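Local atomic coordinates of teicoplanin pseudoaglycone deacetylases Orf2 (Actinoplanes teichomyceticus, PDB entry 3DFF), a protein that probably removes an acetyl group from the pseudoaglycone of the lipoglycopeptide antibiotic teicoplanin, as a zinc-dependent deacetylase. Residues P15-A20 and K77-A82; Y41-G46 and E165-A170; W63-D68 and V72-K77; Q224-Y229 and N242-L247. All coordinates share one frame; numbering follows the deposited sequence.

Contact 1 (P15-A20 and K77-A82). With ZN (zinc ion), chain B.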
# COMPACT_ATOMS: atom_id res chain seq x y z
N PRO A 15 -1.86 -0.49 -2.08
CA PRO A 15 -1.30 -1.13 -3.29
C PRO A 15 -1.22 -2.64 -3.11
O PRO A 15 -1.74 -3.38 -3.96
CB PRO A 15 0.11 -0.51 -3.43
CG PRO A 15 0.16 0.59 -2.48
CD PRO A 15 -0.91 0.42 -1.43
N HIS A 16 -0.59 -3.09 -2.03
CA HIS A 16 -0.34 -4.52 -1.80
C HIS A 16 -0.97 -4.97 -0.51
O HIS A 16 -1.40 -4.15 0.31
CB HIS A 16 1.15 -4.81 -1.71
CG HIS A 16 1.91 -4.43 -2.92
ND1 HIS A 16 2.94 -3.51 -2.89
CD2 HIS A 16 1.82 -4.85 -4.21
CE1 HIS A 16 3.45 -3.39 -4.11
NE2 HIS A 16 2.77 -4.18 -4.93
N LEU A 17 -0.99 -6.29 -0.32
CA LEU A 17 -1.54 -6.90 0.88
C LEU A 17 -0.54 -6.78 2.04
O LEU A 17 0.24 -7.70 2.32
CB LEU A 17 -1.91 -8.36 0.58
CG LEU A 17 -2.98 -8.55 -0.52
CD1 LEU A 17 -2.92 -9.92 -1.12
CD2 LEU A 17 -4.40 -8.29 0.06
N ASP A 18 -0.58 -5.61 2.68
CA ASP A 18 0.23 -5.25 3.86
C ASP A 18 0.40 -3.75 4.01
O ASP A 18 0.59 -3.26 5.12
CB ASP A 18 1.61 -5.92 3.88
CG ASP A 18 2.47 -5.62 2.62
OD1 ASP A 18 2.08 -4.83 1.74
OD2 ASP A 18 3.55 -6.24 2.51
N ASP A 19 0.34 -2.99 2.92
CA ASP A 19 0.80 -1.60 2.96
C ASP A 19 -0.06 -0.72 3.86
O ASP A 19 0.47 0.09 4.62
CB ASP A 19 0.87 -0.98 1.55
CG ASP A 19 1.98 -1.56 0.71
OD1 ASP A 19 3.15 -1.51 1.12
OD2 ASP A 19 1.68 -2.07 -0.39
N ALA A 20 -1.37 -0.89 3.77
CA ALA A 20 -2.30 -0.06 4.57
C ALA A 20 -2.09 -0.31 6.05
O ALA A 20 -2.13 0.64 6.86
CB ALA A 20 -3.76 -0.36 4.18
N LYS A 77 -5.33 -14.32 2.77
CA LYS A 77 -5.75 -14.81 4.10
C LYS A 77 -5.07 -14.04 5.22
O LYS A 77 -5.72 -13.69 6.22
CB LYS A 77 -5.50 -16.31 4.25
CG LYS A 77 -6.42 -17.14 3.36
CD LYS A 77 -6.20 -18.63 3.57
CE LYS A 77 -7.23 -19.43 2.79
NZ LYS A 77 -6.92 -20.88 2.80
N GLU A 78 -3.79 -13.72 5.04
CA GLU A 78 -3.07 -12.87 6.01
C GLU A 78 -3.72 -11.51 6.16
O GLU A 78 -3.88 -11.01 7.28
CB GLU A 78 -1.61 -12.67 5.60
CG GLU A 78 -0.75 -13.87 5.72
CD GLU A 78 0.65 -13.66 5.18
OE1 GLU A 78 0.95 -12.60 4.58
OE2 GLU A 78 1.45 -14.60 5.33
N ASP A 79 -4.09 -10.91 5.03
CA ASP A 79 -4.69 -9.58 5.01
C ASP A 79 -6.03 -9.59 5.75
O ASP A 79 -6.35 -8.66 6.49
CB ASP A 79 -4.87 -9.13 3.57
CG ASP A 79 -5.33 -7.69 3.44
OD1 ASP A 79 -4.59 -6.76 3.88
OD2 ASP A 79 -6.42 -7.47 2.88
N ILE A 80 -6.82 -10.64 5.55
CA ILE A 80 -8.11 -10.73 6.22
C ILE A 80 -7.92 -10.86 7.73
O ILE A 80 -8.63 -10.20 8.49
CB ILE A 80 -8.93 -11.90 5.66
CG1 ILE A 80 -9.29 -11.60 4.19
CG2 ILE A 80 -10.20 -12.15 6.49
CD1 ILE A 80 -9.83 -12.83 3.44
N ALA A 81 -6.95 -11.66 8.15
CA ALA A 81 -6.60 -11.79 9.58
C ALA A 81 -6.16 -10.43 10.14
O ALA A 81 -6.67 -9.99 11.17
CB ALA A 81 -5.55 -12.85 9.79
N ALA A 82 -5.26 -9.75 9.43
CA ALA A 82 -4.74 -8.45 9.89
C ALA A 82 -5.85 -7.43 10.05
O ALA A 82 -5.97 -6.79 11.12
CB ALA A 82 -3.65 -7.92 8.95
ZN ZN B . 3.60 -2.45 -1.21
O HOH W 1 -4.02 -4.50 2.47
O HOH W 2 1.03 -10.40 2.80
O HOH W 3 3.79 -4.20 -0.04
O HOH W 4 5.57 -2.54 -1.59
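Leu17 carries its CG opposite the carbonyl carbon (chi1 -61°), which sends its methyl CD2 out toward helix 71-85, while Asp79 holds CG anti to the backbone N (chi1 -173°), which brings CB and the carboxylate up to that methyl. The two side chains cross at about a right angle: Leu17 CD2 rests 3.6 Å from Asp79 CG and is equally close to CB and OD2. The carboxylate is engaged around this apolar touch, OD1 by the hydroxyl of Tyr229 and OD2 by NE2 of His92. Water 1 also donates to Asp79 OD1 at 2.7 Å and reaches His16 O weakly. A second bridge runs through water 2, which donates to Leu17 O at 2.9 Å and to Glu78 OE1 at 2.8 Å.

Leu17 is the centre of an inverse gamma turn within Pro-His-Leu-Asp-Asp, a variant of the HPDD-type metal-binding signature of the PIG-L (LmbE-like) deacetylases, placed between strand 9-14 and helix 19-33. Leu17 points to helix 71-85, while His16 and Asp19 bind the metal. His16 ND1 binds the zinc ion at 2.1 Å, and Asp19 grips it unevenly, with OD2 at 2.1 Å and OD1 farther off. His164 and two waters complete the site. The same Asp19 OD2 uses its anti lone pair to accept from His16 N at 3.0 Å, which ties the two ligands together through the backbone. Zinc-bound water 3 donates to Asp18 OD1 across an unusually short 2.5 Å, a length to be read with caution, while the far nitrogen of the His16 ring, NE2, is hydrogen-bonded to Asp163.

Contact 2 (Y41-G46 and E165-A170)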
# COMPACT_ATOMS: atom_id res chain seq x y z
N TYR A 41 -9.46 -1.49 0.67
CA TYR A 41 -9.44 -2.11 -0.65
C TYR A 41 -8.00 -2.24 -1.09
O TYR A 41 -7.29 -1.23 -1.14
CB TYR A 41 -10.21 -1.23 -1.63
CG TYR A 41 -9.99 -1.52 -3.11
CD1 TYR A 41 -10.33 -2.77 -3.66
CD2 TYR A 41 -9.45 -0.55 -3.96
CE1 TYR A 41 -10.13 -3.04 -5.01
CE2 TYR A 41 -9.24 -0.81 -5.32
CZ TYR A 41 -9.59 -2.06 -5.84
OH TYR A 41 -9.40 -2.33 -7.18
N THR A 42 -7.57 -3.46 -1.43
CA THR A 42 -6.22 -3.65 -1.95
C THR A 42 -6.30 -3.86 -3.46
O THR A 42 -6.98 -4.76 -3.94
CB THR A 42 -5.54 -4.84 -1.28
OG1 THR A 42 -5.47 -4.61 0.14
CG2 THR A 42 -4.10 -5.03 -1.84
N VAL A 43 -5.59 -3.00 -4.19
CA VAL A 43 -5.55 -2.99 -5.66
C VAL A 43 -4.89 -4.25 -6.23
O VAL A 43 -5.49 -4.97 -7.03
CB VAL A 43 -4.82 -1.73 -6.17
CG1 VAL A 43 -4.74 -1.69 -7.71
CG2 VAL A 43 -5.51 -0.49 -5.63
N PHE A 44 -3.65 -4.52 -5.82
CA PHE A 44 -2.86 -5.60 -6.43
C PHE A 44 -2.99 -6.90 -5.66
O PHE A 44 -2.01 -7.50 -5.22
CB PHE A 44 -1.40 -5.13 -6.66
CG PHE A 44 -1.31 -4.03 -7.67
CD1 PHE A 44 -1.37 -4.33 -9.04
CD2 PHE A 44 -1.23 -2.70 -7.27
CE1 PHE A 44 -1.33 -3.31 -10.02
CE2 PHE A 44 -1.19 -1.66 -8.25
CZ PHE A 44 -1.25 -1.98 -9.63
N ALA A 45 -4.24 -7.33 -5.50
CA ALA A 45 -4.56 -8.58 -4.80
C ALA A 45 -5.11 -9.61 -5.78
O ALA A 45 -5.69 -10.60 -5.36
CB ALA A 45 -5.59 -8.29 -3.68
N GLY A 46 -4.89 -9.39 -7.08
CA GLY A 46 -5.45 -10.25 -8.13
C GLY A 46 -4.87 -11.64 -8.10
O GLY A 46 -3.66 -11.82 -7.89
N GLU A 165 3.00 3.70 -7.07
CA GLU A 165 2.74 4.87 -7.92
C GLU A 165 1.46 4.70 -8.73
O GLU A 165 0.68 5.65 -8.83
CB GLU A 165 3.94 5.15 -8.83
CG GLU A 165 5.16 5.53 -8.02
CD GLU A 165 6.33 6.01 -8.84
OE1 GLU A 165 6.35 5.80 -10.07
OE2 GLU A 165 7.24 6.61 -8.24
N ALA A 166 1.22 3.52 -9.29
CA ALA A 166 -0.03 3.28 -10.04
C ALA A 166 -1.26 3.44 -9.15
O ALA A 166 -2.26 4.04 -9.56
CB ALA A 166 -0.01 1.89 -10.65
N THR A 167 -1.19 2.91 -7.93
CA THR A 167 -2.31 2.99 -6.99
C THR A 167 -2.59 4.45 -6.65
O THR A 167 -3.75 4.91 -6.68
CB THR A 167 -1.98 2.20 -5.72
OG1 THR A 167 -1.84 0.81 -6.06
CG2 THR A 167 -3.09 2.36 -4.68
N ARG A 168 -1.53 5.17 -6.31
CA ARG A 168 -1.65 6.55 -5.86
C ARG A 168 -2.25 7.39 -6.97
O ARG A 168 -3.23 8.11 -6.74
CB ARG A 168 -0.29 7.09 -5.43
CG ARG A 168 -0.32 8.59 -5.08
CD ARG A 168 1.07 9.19 -5.16
NE ARG A 168 1.60 9.16 -6.52
CZ ARG A 168 2.89 9.25 -6.83
NH1 ARG A 168 3.82 9.36 -5.88
NH2 ARG A 168 3.26 9.20 -8.10
N ASP A 169 -1.69 7.28 -8.17
CA ASP A 169 -2.13 8.10 -9.31
C ASP A 169 -3.60 7.77 -9.63
O ASP A 169 -4.42 8.67 -9.76
CB ASP A 169 -1.23 7.88 -10.53
CG ASP A 169 0.18 8.44 -10.33
OD1 ASP A 169 0.47 9.06 -9.28
OD2 ASP A 169 1.00 8.30 -11.26
N ALA A 170 -3.93 6.49 -9.73
CA ALA A 170 -5.32 6.08 -10.01
C ALA A 170 -6.29 6.64 -8.95
O ALA A 170 -7.37 7.12 -9.29
CB ALA A 170 -5.43 4.58 -10.05
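Thr167, Phe44 and Val43 carry this buried contact between strand 37-42, with the loop that follows, and helix 162-178. Thr167 slides past both partners in the opposite direction. Its methyl CG2 lies 3.9 Å from Val43 CG2, a plain apolar touch. Its hydroxyl lies against Val43 as well and comes up to the rim of the Phe44 ring, near the ring plane, with OG1 3.4 Å from CE2. Farther round the same edge sits the methyl of Ala166, its CB 4.2 Å from Phe44 CZ. Val43 serves a second purpose, for its other methyl, CG1, lies above one face of the Phe44 ring, toward the rim.

Phe44 is the centre of an inverse gamma turn beside the metal site: its side chain comes within about 4 Å of those of His16 and Asp163. Ile13 of the neighbouring strand 9-14 packs against both Val43 and Thr167. The contact thus joins the parallel part of the mixed sheet to a helix that supplies the zinc ligand His164. Because Thr167 OG1 gives its proton to Asp163 O within the helix, the oxygen can face the slightly positive C-H edge of the phenylalanine without leaving a buried donor unmatched.

Contact 3 (W63-D68 and V72-K77)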
# COMPACT_ATOMS: atom_id res chain seq x y z
N TRP A 63 9.08 -15.41 1.01
CA TRP A 63 7.84 -15.32 1.78
C TRP A 63 7.53 -16.61 2.55
O TRP A 63 6.46 -16.72 3.15
CB TRP A 63 6.67 -14.99 0.86
CG TRP A 63 6.75 -13.62 0.26
CD1 TRP A 63 7.46 -12.55 0.73
CD2 TRP A 63 6.04 -13.16 -0.90
NE1 TRP A 63 7.25 -11.46 -0.08
CE2 TRP A 63 6.38 -11.81 -1.08
CE3 TRP A 63 5.15 -13.77 -1.79
CZ2 TRP A 63 5.86 -11.05 -2.13
CZ3 TRP A 63 4.64 -13.03 -2.83
CH2 TRP A 63 5.00 -11.67 -3.00
N GLY A 64 8.45 -17.56 2.52
CA GLY A 64 8.26 -18.81 3.26
C GLY A 64 7.32 -19.81 2.62
O GLY A 64 6.74 -20.66 3.32
N LEU A 65 7.17 -19.71 1.30
CA LEU A 65 6.31 -20.59 0.53
C LEU A 65 7.15 -21.39 -0.45
O LEU A 65 8.31 -21.08 -0.69
CB LEU A 65 5.27 -19.77 -0.25
CG LEU A 65 4.37 -18.86 0.60
CD1 LEU A 65 3.46 -18.01 -0.28
CD2 LEU A 65 3.56 -19.70 1.59
N ALA A 66 6.56 -22.43 -1.00
CA ALA A 66 7.16 -23.16 -2.10
C ALA A 66 7.06 -22.29 -3.36
O ALA A 66 6.16 -21.44 -3.45
CB ALA A 66 6.44 -24.46 -2.29
N PRO A 67 7.97 -22.49 -4.35
CA PRO A 67 7.97 -21.65 -5.55
C PRO A 67 6.61 -21.58 -6.26
O PRO A 67 6.22 -20.51 -6.74
CB PRO A 67 9.01 -22.32 -6.46
CG PRO A 67 9.94 -23.01 -5.51
CD PRO A 67 9.06 -23.49 -4.38
N ASP A 68 5.88 -22.70 -6.32
CA ASP A 68 4.64 -22.74 -7.08
C ASP A 68 3.36 -22.65 -6.23
O ASP A 68 2.25 -22.88 -6.74
CB ASP A 68 4.59 -23.99 -7.98
CG ASP A 68 5.47 -23.86 -9.21
OD1 ASP A 68 5.90 -22.72 -9.55
OD2 ASP A 68 5.71 -24.90 -9.86
N VAL A 72 -0.82 -15.58 -3.66
CA VAL A 72 -1.87 -14.58 -3.52
C VAL A 72 -2.92 -15.05 -2.51
O VAL A 72 -3.37 -14.26 -1.67
CB VAL A 72 -2.53 -14.23 -4.87
CG1 VAL A 72 -3.71 -13.27 -4.66
CG2 VAL A 72 -1.50 -13.63 -5.82
N LEU A 73 -3.33 -16.32 -2.59
CA LEU A 73 -4.28 -16.86 -1.61
C LEU A 73 -3.74 -16.75 -0.18
O LEU A 73 -4.44 -16.26 0.71
CB LEU A 73 -4.68 -18.32 -1.92
CG LEU A 73 -5.75 -18.93 -1.01
CD1 LEU A 73 -7.06 -18.14 -1.09
CD2 LEU A 73 -5.96 -20.38 -1.39
N TYR A 74 -2.49 -17.17 0.03
CA TYR A 74 -1.85 -17.07 1.35
C TYR A 74 -1.88 -15.63 1.84
O TYR A 74 -2.25 -15.37 2.98
CB TYR A 74 -0.40 -17.57 1.33
CG TYR A 74 -0.23 -19.07 1.50
CD1 TYR A 74 -0.29 -19.92 0.40
CD2 TYR A 74 0.02 -19.62 2.76
CE1 TYR A 74 -0.14 -21.30 0.54
CE2 TYR A 74 0.18 -21.02 2.90
CZ TYR A 74 0.10 -21.84 1.78
OH TYR A 74 0.25 -23.21 1.90
N ARG A 75 -1.52 -14.69 0.96
CA ARG A 75 -1.44 -13.29 1.34
C ARG A 75 -2.80 -12.66 1.58
O ARG A 75 -2.97 -11.79 2.45
CB ARG A 75 -0.63 -12.51 0.29
CG ARG A 75 0.84 -12.90 0.28
CD ARG A 75 1.65 -11.91 -0.55
NE ARG A 75 1.72 -10.60 0.09
CZ ARG A 75 2.26 -9.52 -0.48
NH1 ARG A 75 2.76 -9.60 -1.70
NH2 ARG A 75 2.29 -8.36 0.17
N ARG A 76 -3.80 -13.11 0.82
CA ARG A 76 -5.14 -12.63 1.02
C ARG A 76 -5.63 -13.07 2.39
O ARG A 76 -6.27 -12.28 3.08
CB ARG A 76 -6.10 -13.20 -0.03
CG ARG A 76 -6.10 -12.40 -1.31
CD ARG A 76 -7.12 -13.01 -2.27
NE ARG A 76 -7.19 -12.27 -3.53
CZ ARG A 76 -8.23 -12.31 -4.35
NH1 ARG A 76 -9.31 -13.02 -4.02
NH2 ARG A 76 -8.22 -11.63 -5.48
N LYS A 77 -5.33 -14.32 2.77
CA LYS A 77 -5.75 -14.81 4.10
C LYS A 77 -5.07 -14.04 5.22
O LYS A 77 -5.72 -13.69 6.22
CB LYS A 77 -5.50 -16.31 4.25
CG LYS A 77 -6.42 -17.14 3.36
CD LYS A 77 -6.20 -18.63 3.57
CE LYS A 77 -7.23 -19.43 2.79
NZ LYS A 77 -6.92 -20.88 2.80
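Trp63 and Leu65 of the loop 63-68 meet Arg75 and Tyr74 of helix 71-85, by cation-pi and CH-pi contacts. The cation-pi interaction is between Arg75 and Trp63. The guanidinium carbon, Arg75 CZ, stands 4.6 Å from the centroid of the Trp63 six-membered ring, over its face, but the two planes are 58° apart, so this is a tilted approach and not a flat stack. NH1 of Arg75 makes the nearest touch, 3.3 Å from Trp63 CH2. The bend of the arginine chain at chi3 (68°) lays its methylene group over the same indole.

CH-pi contacts make up the second group. Arg75 CD lies 4.1 Å from the centroid of the Trp63 six-membered ring, adding an aliphatic hydrogen to the charge above that face. Nearer the surface, Leu65 sets its CD2 almost squarely over the centre of the Tyr74 ring, 3.7 Å from the centroid and only 10° from the normal.

The backbone that delivers both loop residues is a Schellman motif: Gly64, with positive phi, is its C-prime residue, and Leu65 N reaches back to His60 O to close helix 54-62. Trp63 and Leu65 also touch Ala71 of helix 71-85.

Arg75 NH2 donates to Leu17 O in the metal-binding turn and to a tetraethylene glycol, probably from the crystallisation liquor; its ion pair with Asp18 is long and weak. The indole face takes NH1 and CD, while NH2 is hydrogen-bonded to Leu17 O; the cation-pi contact would be expected to steady an arginine whose side chain lies about 6 Å from the zinc ion.

Contact 4 (Q224-Y229 and N242-L247)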
# COMPACT_ATOMS: atom_id res chain seq x y z
N GLN A 224 0.30 -5.82 16.35
CA GLN A 224 -0.24 -7.18 16.34
C GLN A 224 -0.79 -7.51 14.95
O GLN A 224 -0.62 -8.62 14.46
CB GLN A 224 -1.34 -7.35 17.39
CG GLN A 224 -0.82 -7.43 18.82
CD GLN A 224 -1.88 -7.13 19.87
OE1 GLN A 224 -3.08 -7.09 19.58
NE2 GLN A 224 -1.43 -6.91 21.10
N ALA A 225 -1.45 -6.55 14.33
CA ALA A 225 -2.02 -6.74 12.98
C ALA A 225 -0.91 -6.96 11.95
O ALA A 225 -0.99 -7.88 11.12
CB ALA A 225 -2.91 -5.58 12.58
N VAL A 226 0.13 -6.14 11.99
CA VAL A 226 1.29 -6.35 11.14
C VAL A 226 1.80 -7.79 11.26
O VAL A 226 2.11 -8.44 10.25
CB VAL A 226 2.42 -5.33 11.45
CG1 VAL A 226 3.71 -5.69 10.72
CG2 VAL A 226 1.99 -3.92 11.11
N GLU A 227 1.81 -8.34 12.47
CA GLU A 227 2.30 -9.70 12.66
C GLU A 227 1.50 -10.78 11.94
O GLU A 227 1.98 -11.90 11.78
CB GLU A 227 2.41 -10.02 14.15
CG GLU A 227 3.47 -9.18 14.82
CD GLU A 227 3.63 -9.49 16.29
OE1 GLU A 227 2.62 -9.52 17.01
OE2 GLU A 227 4.78 -9.69 16.71
N ARG A 228 0.28 -10.45 11.52
CA ARG A 228 -0.57 -11.40 10.82
C ARG A 228 0.00 -11.64 9.43
O ARG A 228 -0.25 -12.69 8.83
CB ARG A 228 -2.02 -10.92 10.72
CG ARG A 228 -2.92 -11.47 11.81
CD ARG A 228 -2.55 -10.91 13.16
NE ARG A 228 -3.45 -11.41 14.21
CZ ARG A 228 -3.13 -11.41 15.50
NH1 ARG A 228 -1.95 -10.94 15.90
NH2 ARG A 228 -3.98 -11.89 16.41
N TYR A 229 0.78 -10.68 8.92
CA TYR A 229 1.41 -10.85 7.60
C TYR A 229 2.67 -11.69 7.72
O TYR A 229 3.79 -11.20 7.49
CB TYR A 229 1.70 -9.51 6.92
CG TYR A 229 0.47 -8.70 6.62
CD1 TYR A 229 -0.36 -9.02 5.54
CD2 TYR A 229 0.13 -7.60 7.41
CE1 TYR A 229 -1.49 -8.24 5.24
CE2 TYR A 229 -1.00 -6.84 7.15
CZ TYR A 229 -1.82 -7.17 6.06
OH TYR A 229 -2.92 -6.40 5.82
N ASN A 242 14.29 -5.82 13.54
CA ASN A 242 13.96 -4.62 14.29
C ASN A 242 12.89 -3.73 13.65
O ASN A 242 12.92 -2.51 13.84
CB ASN A 242 15.23 -3.79 14.49
CG ASN A 242 15.80 -3.29 13.17
OD1 ASN A 242 15.44 -3.80 12.10
ND2 ASN A 242 16.67 -2.28 13.23
N LEU A 243 11.97 -4.32 12.89
CA LEU A 243 10.90 -3.52 12.27
C LEU A 243 10.18 -2.62 13.26
O LEU A 243 10.06 -1.42 13.03
CB LEU A 243 9.88 -4.40 11.52
CG LEU A 243 8.69 -3.63 10.91
CD1 LEU A 243 9.08 -2.82 9.67
CD2 LEU A 243 7.51 -4.57 10.61
N PHE A 244 9.68 -3.19 14.35
CA PHE A 244 8.87 -2.40 15.28
C PHE A 244 9.70 -1.31 15.96
O PHE A 244 9.21 -0.21 16.18
CB PHE A 244 8.11 -3.29 16.25
CG PHE A 244 7.09 -4.18 15.57
CD1 PHE A 244 6.17 -3.63 14.68
CD2 PHE A 244 7.08 -5.55 15.78
CE1 PHE A 244 5.24 -4.42 14.03
CE2 PHE A 244 6.14 -6.36 15.13
CZ PHE A 244 5.22 -5.78 14.25
N ASP A 245 10.97 -1.61 16.24
CA ASP A 245 11.88 -0.58 16.77
C ASP A 245 12.05 0.58 15.79
O ASP A 245 12.03 1.75 16.18
CB ASP A 245 13.24 -1.19 17.12
CG ASP A 245 13.20 -2.00 18.38
OD1 ASP A 245 12.14 -2.02 19.06
OD2 ASP A 245 14.23 -2.63 18.71
N ARG A 246 12.23 0.25 14.51
CA ARG A 246 12.40 1.27 13.48
C ARG A 246 11.13 2.07 13.28
O ARG A 246 11.19 3.28 13.10
CB ARG A 246 12.85 0.62 12.17
CG ARG A 246 14.35 0.35 12.14
CD ARG A 246 14.76 -0.22 10.82
NE ARG A 246 14.46 -1.65 10.76
CZ ARG A 246 13.64 -2.22 9.88
NH1 ARG A 246 13.04 -1.49 8.95
NH2 ARG A 246 13.44 -3.53 9.91
N LEU A 247 9.98 1.40 13.35
CA LEU A 247 8.70 2.12 13.28
C LEU A 247 8.49 3.04 14.49
O LEU A 247 8.03 4.16 14.33
CB LEU A 247 7.54 1.13 13.13
CG LEU A 247 7.52 0.29 11.85
CD1 LEU A 247 6.25 -0.56 11.84
CD2 LEU A 247 7.60 1.13 10.58
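Helix 216-226 meets the first turn of helix 243-254 through Val226 and Phe244, whose side chains come from opposite directions. The phenylalanine presents its far rim: Val226 CB lies at the ring edge, in its plane, and the methyl CG1 of Val226 approaches obliquely to 3.8 Å from Phe244 CZ. That methyl points onward because it stands anti to the backbone N (chi1 171°), and it also touches the start of the second helix, 4.0 Å from Leu243 CD2. Glu227 closes on the same rim with its aliphatic part, CG being 3.9 Å from Phe244 CZ, near the ring plane. Its carboxylate is turned 78° from the ring.

Both partners sit at helix ends. A type I beta turn from Val226 to Tyr229 leads the chain out of helix 216-226, and Arg228 NH1 reaches back to Gln224 O at 3.0 Å. Asn242 occupies the N-cap position of helix 243-254 but makes no capping bond with its side chain; OD1 instead takes two bonds from Arg246, at 2.7 Å from NE and 3.0 Å from NH2. Both nitrogens arrive from one face of the amide, above the carbonyl plane. Phe244 also stacks on Phe223, and Val226 packs against Val21 and Leu22 of helix 19-33 and against Met233 of the intervening short helix.

Overall arrangement
Contact 1 is the hub, holding two zinc ligands and touching each of the others. Contact 2, its centre 13 Å away, joins it through Pro15 O, 2.9 Å from Phe44 N. Contact 3 shares helix 71-85 with it, at 12 Å between centres; it is also tied to contact 2, where Ala45 O lies 2.7 Å from Arg76 NH2. Contact 4 follows in series along the chain and reaches contact 1 through Tyr229 OH, 2.6 Å from Asp79 OD1. Contacts 2 and 4 do not meet, their centres being 22 Å apart; they approach the metal-binding turn separately, illustrating how one such turn can be contacted from several elements.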